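Local coordinates for protein methylenetetrahydrofolate--tRNA-(uracil-5-)-methyltransferase trmFO (Thermus thermophilus, PDB 3G5S) that methylates uridine 54 of tRNAs at C5, drawing the one-carbon unit from methylenetetrahydrofolate with the help of FAD, at residues A[274-287]-A[293-307]. Sequence-based numbering, arbitrary orientation.
Sequences LVGFQTGLKWPEQK and IPGLENAEIVRYGVM. With GSH (glutathione), chain C; EDO (1,2-ethanediol), chain H.
Ile293 and Leu274 meet tip to tip, CD1 to CD2 at 3.8 Å, in the buried layer where Phe199 of helix 193-205 also packs on Ile293. Leu296 adds a looser apolar contact to Leu274. On edge strand 301-303, Ile301 sets CD1 against CA of Lys287 (3.5 Å) and lays CG2 over one face of the Tyr304 ring. The opposite face of that ring takes CB of Trp283, while Tyr304 CB sits over the indole five-membered ring, 3.3 Å from its centroid. The two aromatic planes are tilted by only 12° yet slid apart, so the rings barely overlap and the CH-pi contacts are reciprocal. Gly305 N donates to Gln286 OE1 (2.8 Å) on an in-plane lone pair, and Gln286 NE2 donates to Gly305 O (2.9 Å). Extended beyond CG (chi2 -173°), Gln286 also reaches Leu281 O through NE2; a water joins Leu281 O to Gly305 O. Val306 CG1 meets the indole edge, and the selenium of Met307, a selenomethionine, lies beside Gln278, a glutathione-pocket residue whose NE2 bonds Val224 O. Three hydrogen bonds thus fix the rotation of the buried Gln286 amide, joining helix 283-290 to the loop before it and the chain leaving strand 301-303.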
# COMPACT_ATOMS: atom_id res chain seq x y z
N LEU A 274 -8.27 12.25 -5.93
CA LEU A 274 -9.57 12.89 -6.06
C LEU A 274 -10.22 13.00 -4.69
O LEU A 274 -10.52 11.99 -4.05
CB LEU A 274 -10.48 12.09 -6.99
CG LEU A 274 -10.26 12.26 -8.49
CD1 LEU A 274 -8.90 11.75 -8.93
CD2 LEU A 274 -11.36 11.55 -9.26
N VAL A 275 -10.43 14.23 -4.24
CA VAL A 275 -10.88 14.47 -2.87
C VAL A 275 -12.33 14.06 -2.68
O VAL A 275 -13.21 14.50 -3.41
CB VAL A 275 -10.69 15.96 -2.50
CG1 VAL A 275 -11.23 16.23 -1.10
CG2 VAL A 275 -9.22 16.35 -2.60
N GLY A 276 -12.58 13.19 -1.70
CA GLY A 276 -13.94 12.78 -1.40
C GLY A 276 -14.50 11.75 -2.35
O GLY A 276 -15.72 11.56 -2.41
N PHE A 277 -13.62 11.06 -3.08
CA PHE A 277 -14.04 10.05 -4.06
C PHE A 277 -13.76 8.62 -3.62
O PHE A 277 -13.46 7.75 -4.42
CB PHE A 277 -13.48 10.37 -5.45
CG PHE A 277 -14.38 11.28 -6.24
CD1 PHE A 277 -14.43 12.64 -5.95
CD2 PHE A 277 -15.22 10.77 -7.21
CE1 PHE A 277 -15.30 13.47 -6.65
CE2 PHE A 277 -16.09 11.60 -7.90
CZ PHE A 277 -16.13 12.94 -7.63
N GLN A 278 -13.88 8.38 -2.32
CA GLN A 278 -13.86 7.02 -1.81
C GLN A 278 -14.85 6.19 -2.61
O GLN A 278 -15.96 6.63 -2.91
CB GLN A 278 -14.20 6.99 -0.32
CG GLN A 278 -15.62 7.44 0.03
CD GLN A 278 -15.78 8.96 0.10
OE1 GLN A 278 -14.80 9.71 0.04
NE2 GLN A 278 -17.02 9.42 0.24
N THR A 279 -14.45 4.97 -2.96
CA THR A 279 -15.25 4.18 -3.88
C THR A 279 -14.95 2.70 -3.78
O THR A 279 -13.83 2.30 -3.42
CB THR A 279 -15.02 4.64 -5.34
OG1 THR A 279 -15.84 3.88 -6.22
CG2 THR A 279 -13.56 4.44 -5.74
N GLY A 280 -15.95 1.89 -4.09
CA GLY A 280 -15.79 0.45 -4.19
C GLY A 280 -16.00 -0.05 -5.61
O GLY A 280 -16.17 -1.24 -5.83
N LEU A 281 -15.99 0.86 -6.57
CA LEU A 281 -16.19 0.49 -7.97
C LEU A 281 -15.07 -0.41 -8.47
O LEU A 281 -13.93 -0.32 -8.02
CB LEU A 281 -16.25 1.74 -8.84
CG LEU A 281 -17.52 2.59 -8.71
CD1 LEU A 281 -17.41 3.83 -9.57
CD2 LEU A 281 -18.76 1.78 -9.08
N LYS A 282 -15.40 -1.27 -9.43
CA LYS A 282 -14.38 -2.06 -10.10
C LYS A 282 -13.42 -1.11 -10.80
O LYS A 282 -13.81 -0.04 -11.24
CB LYS A 282 -15.01 -3.03 -11.10
CG LYS A 282 -15.99 -3.99 -10.46
CD LYS A 282 -16.35 -5.13 -11.39
CE LYS A 282 -17.32 -6.08 -10.71
NZ LYS A 282 -17.44 -7.38 -11.43
N TRP A 283 -12.16 -1.51 -10.90
CA TRP A 283 -11.13 -0.59 -11.37
C TRP A 283 -11.35 -0.10 -12.81
O TRP A 283 -11.20 1.09 -13.07
CB TRP A 283 -9.75 -1.18 -11.10
CG TRP A 283 -9.48 -1.32 -9.61
CD1 TRP A 283 -10.37 -1.09 -8.59
CD2 TRP A 283 -8.26 -1.74 -8.99
NE1 TRP A 283 -9.77 -1.32 -7.38
CE2 TRP A 283 -8.48 -1.72 -7.59
CE3 TRP A 283 -7.01 -2.12 -9.47
CZ2 TRP A 283 -7.49 -2.06 -6.67
CZ3 TRP A 283 -6.03 -2.46 -8.55
CH2 TRP A 283 -6.28 -2.43 -7.17
N PRO A 284 -11.74 -0.99 -13.75
CA PRO A 284 -12.00 -0.47 -15.10
C PRO A 284 -13.13 0.56 -15.12
O PRO A 284 -13.12 1.48 -15.94
CB PRO A 284 -12.39 -1.72 -15.89
CG PRO A 284 -11.69 -2.84 -15.16
CD PRO A 284 -11.78 -2.46 -13.71
N GLU A 285 -14.10 0.40 -14.23
CA GLU A 285 -15.18 1.38 -14.14
C GLU A 285 -14.68 2.71 -13.59
O GLU A 285 -15.09 3.77 -14.05
CB GLU A 285 -16.33 0.85 -13.28
CG GLU A 285 -17.02 -0.36 -13.87
CD GLU A 285 -17.83 -0.04 -15.13
OE1 GLU A 285 -17.24 0.30 -16.18
OE2 GLU A 285 -19.07 -0.13 -15.06
N GLN A 286 -13.80 2.66 -12.60
CA GLN A 286 -13.20 3.88 -12.08
C GLN A 286 -12.48 4.63 -13.19
O GLN A 286 -12.61 5.84 -13.31
CB GLN A 286 -12.22 3.57 -10.96
CG GLN A 286 -12.87 3.06 -9.68
CD GLN A 286 -11.87 2.92 -8.55
OE1 GLN A 286 -11.01 3.77 -8.36
NE2 GLN A 286 -11.99 1.85 -7.78
N LYS A 287 -11.70 3.92 -13.99
CA LYS A 287 -10.99 4.57 -15.08
C LYS A 287 -11.94 5.25 -16.06
O LYS A 287 -11.74 6.40 -16.45
CB LYS A 287 -10.08 3.58 -15.81
CG LYS A 287 -9.29 4.20 -16.94
CD LYS A 287 -8.37 3.19 -17.59
CE LYS A 287 -7.57 3.82 -18.71
NZ LYS A 287 -6.64 2.83 -19.33
N ILE A 293 -14.11 13.35 -16.34
CA ILE A 293 -13.92 14.60 -15.60
C ILE A 293 -13.02 15.53 -16.40
O ILE A 293 -11.94 15.12 -16.81
CB ILE A 293 -13.29 14.32 -14.22
CG1 ILE A 293 -14.20 13.42 -13.39
CG2 ILE A 293 -12.97 15.63 -13.50
CD1 ILE A 293 -13.52 12.81 -12.17
N PRO A 294 -13.46 16.77 -16.64
CA PRO A 294 -12.61 17.71 -17.39
C PRO A 294 -11.23 17.82 -16.77
O PRO A 294 -11.10 18.01 -15.56
CB PRO A 294 -13.37 19.03 -17.28
CG PRO A 294 -14.79 18.64 -17.08
CD PRO A 294 -14.75 17.38 -16.26
N GLY A 295 -10.20 17.70 -17.61
CA GLY A 295 -8.82 17.70 -17.15
C GLY A 295 -8.25 16.30 -17.00
O GLY A 295 -7.04 16.11 -17.09
N LEU A 296 -9.12 15.32 -16.80
CA LEU A 296 -8.68 13.96 -16.52
C LEU A 296 -8.96 12.99 -17.67
O LEU A 296 -8.89 11.77 -17.49
CB LEU A 296 -9.32 13.45 -15.22
CG LEU A 296 -9.08 14.33 -13.99
CD1 LEU A 296 -9.68 13.69 -12.75
CD2 LEU A 296 -7.59 14.60 -13.77
N GLU A 297 -9.26 13.53 -18.85
CA GLU A 297 -9.64 12.69 -19.99
C GLU A 297 -8.58 11.66 -20.35
O GLU A 297 -8.90 10.58 -20.86
CB GLU A 297 -9.97 13.56 -21.20
CG GLU A 297 -11.27 14.35 -21.05
CD GLU A 297 -11.08 15.74 -20.47
OE1 GLU A 297 -9.98 16.05 -19.96
OE2 GLU A 297 -12.04 16.53 -20.54
N ASN A 298 -7.31 11.99 -20.10
CA ASN A 298 -6.22 11.06 -20.36
C ASN A 298 -5.41 10.77 -19.11
O ASN A 298 -4.23 10.45 -19.17
CB ASN A 298 -5.34 11.60 -21.48
CG ASN A 298 -6.07 11.68 -22.79
OD1 ASN A 298 -6.33 10.67 -23.44
ND2 ASN A 298 -6.44 12.89 -23.19
N ALA A 299 -6.05 10.89 -17.96
CA ALA A 299 -5.38 10.67 -16.69
C ALA A 299 -4.87 9.24 -16.57
O ALA A 299 -5.53 8.29 -17.00
CB ALA A 299 -6.30 10.99 -15.54
N GLU A 300 -3.68 9.10 -15.98
CA GLU A 300 -3.10 7.81 -15.65
C GLU A 300 -3.37 7.55 -14.17
O GLU A 300 -2.86 8.27 -13.31
CB GLU A 300 -1.59 7.79 -15.92
CG GLU A 300 -0.92 6.47 -15.53
CD GLU A 300 0.58 6.45 -15.79
OE1 GLU A 300 1.06 7.18 -16.69
OE2 GLU A 300 1.30 5.69 -15.10
N ILE A 301 -4.19 6.56 -13.88
CA ILE A 301 -4.53 6.23 -12.51
C ILE A 301 -3.46 5.30 -11.97
O ILE A 301 -3.26 4.21 -12.50
CB ILE A 301 -5.91 5.56 -12.41
CG1 ILE A 301 -7.00 6.53 -12.86
CG2 ILE A 301 -6.17 5.07 -10.99
CD1 ILE A 301 -8.10 5.89 -13.67
N VAL A 302 -2.77 5.74 -10.92
CA VAL A 302 -1.70 4.94 -10.34
C VAL A 302 -2.13 4.16 -9.10
O VAL A 302 -1.46 3.20 -8.73
CB VAL A 302 -0.44 5.79 -10.04
CG1 VAL A 302 0.16 6.33 -11.33
CG2 VAL A 302 -0.76 6.92 -9.09
N ARG A 303 -3.23 4.56 -8.47
CA ARG A 303 -3.74 3.82 -7.32
C ARG A 303 -5.25 3.94 -7.36
O ARG A 303 -5.78 5.04 -7.30
CB ARG A 303 -3.17 4.38 -6.01
CG ARG A 303 -3.47 3.54 -4.79
CD ARG A 303 -4.84 3.85 -4.14
NE ARG A 303 -4.82 3.34 -2.77
CZ ARG A 303 -5.29 2.16 -2.37
NH1 ARG A 303 -5.94 1.36 -3.20
NH2 ARG A 303 -5.14 1.81 -1.09
N TYR A 304 -5.95 2.81 -7.50
CA TYR A 304 -7.40 2.83 -7.59
C TYR A 304 -8.06 2.94 -6.21
O TYR A 304 -7.50 2.51 -5.20
CB TYR A 304 -7.90 1.59 -8.33
CG TYR A 304 -7.71 1.70 -9.82
CD1 TYR A 304 -8.67 2.33 -10.60
CD2 TYR A 304 -6.58 1.19 -10.46
CE1 TYR A 304 -8.52 2.45 -11.96
CE2 TYR A 304 -6.43 1.30 -11.83
CZ TYR A 304 -7.40 1.94 -12.57
OH TYR A 304 -7.27 2.06 -13.93
N GLY A 305 -9.26 3.51 -6.17
CA GLY A 305 -9.99 3.62 -4.92
C GLY A 305 -10.50 2.29 -4.42
O GLY A 305 -10.80 1.39 -5.22
N VAL A 306 -10.59 2.15 -3.10
CA VAL A 306 -11.11 0.95 -2.48
C VAL A 306 -11.80 1.30 -1.17
O VAL A 306 -11.52 2.33 -0.57
CB VAL A 306 -10.01 -0.08 -2.17
CG1 VAL A 306 -9.35 -0.56 -3.45
CG2 VAL A 306 -8.99 0.49 -1.19
N MSE A 307 -12.71 0.42 -0.74
CA MSE A 307 -13.47 0.58 0.49
C MSE A 307 -13.51 -0.75 1.20
O MSE A 307 -14.33 -1.60 0.87
CB MSE A 307 -14.94 0.91 0.18
CG MSE A 307 -15.22 2.26 -0.42
SE MSE A 307 -15.69 3.63 0.90
CE MSE A 307 -16.86 2.62 2.08
N1 GSH C . -9.21 5.62 6.46
CA1 GSH C . -8.75 6.68 7.34
C1 GSH C . -9.60 6.83 8.58
O11 GSH C . -10.61 5.89 8.82
O12 GSH C . -9.24 7.54 9.46
CB1 GSH C . -8.51 8.01 6.63
CG1 GSH C . -9.71 8.92 6.40
CD1 GSH C . -10.77 8.49 5.39
OE1 GSH C . -10.81 7.39 4.93
N2 GSH C . -11.73 9.48 4.99
CA2 GSH C . -12.69 9.19 3.97
C2 GSH C . -12.36 9.89 2.65
O2 GSH C . -12.69 11.01 2.47
CB2 GSH C . -14.05 9.59 4.51
SG2 GSH C . -15.48 9.12 3.52
N3 GSH C . -12.07 9.03 1.52
CA3 GSH C . -11.93 9.62 0.20
C3 GSH C . -10.61 10.36 -0.01
O31 GSH C . -10.53 11.33 -0.69
O32 GSH C . -9.58 10.00 0.84
C1 EDO H . 4.86 6.37 -17.15
O1 EDO H . 3.89 7.42 -17.08
C2 EDO H . 4.91 5.64 -15.82
O2 EDO H . 3.69 4.91 -15.63
O HOH W 1 -12.57 -0.75 -5.50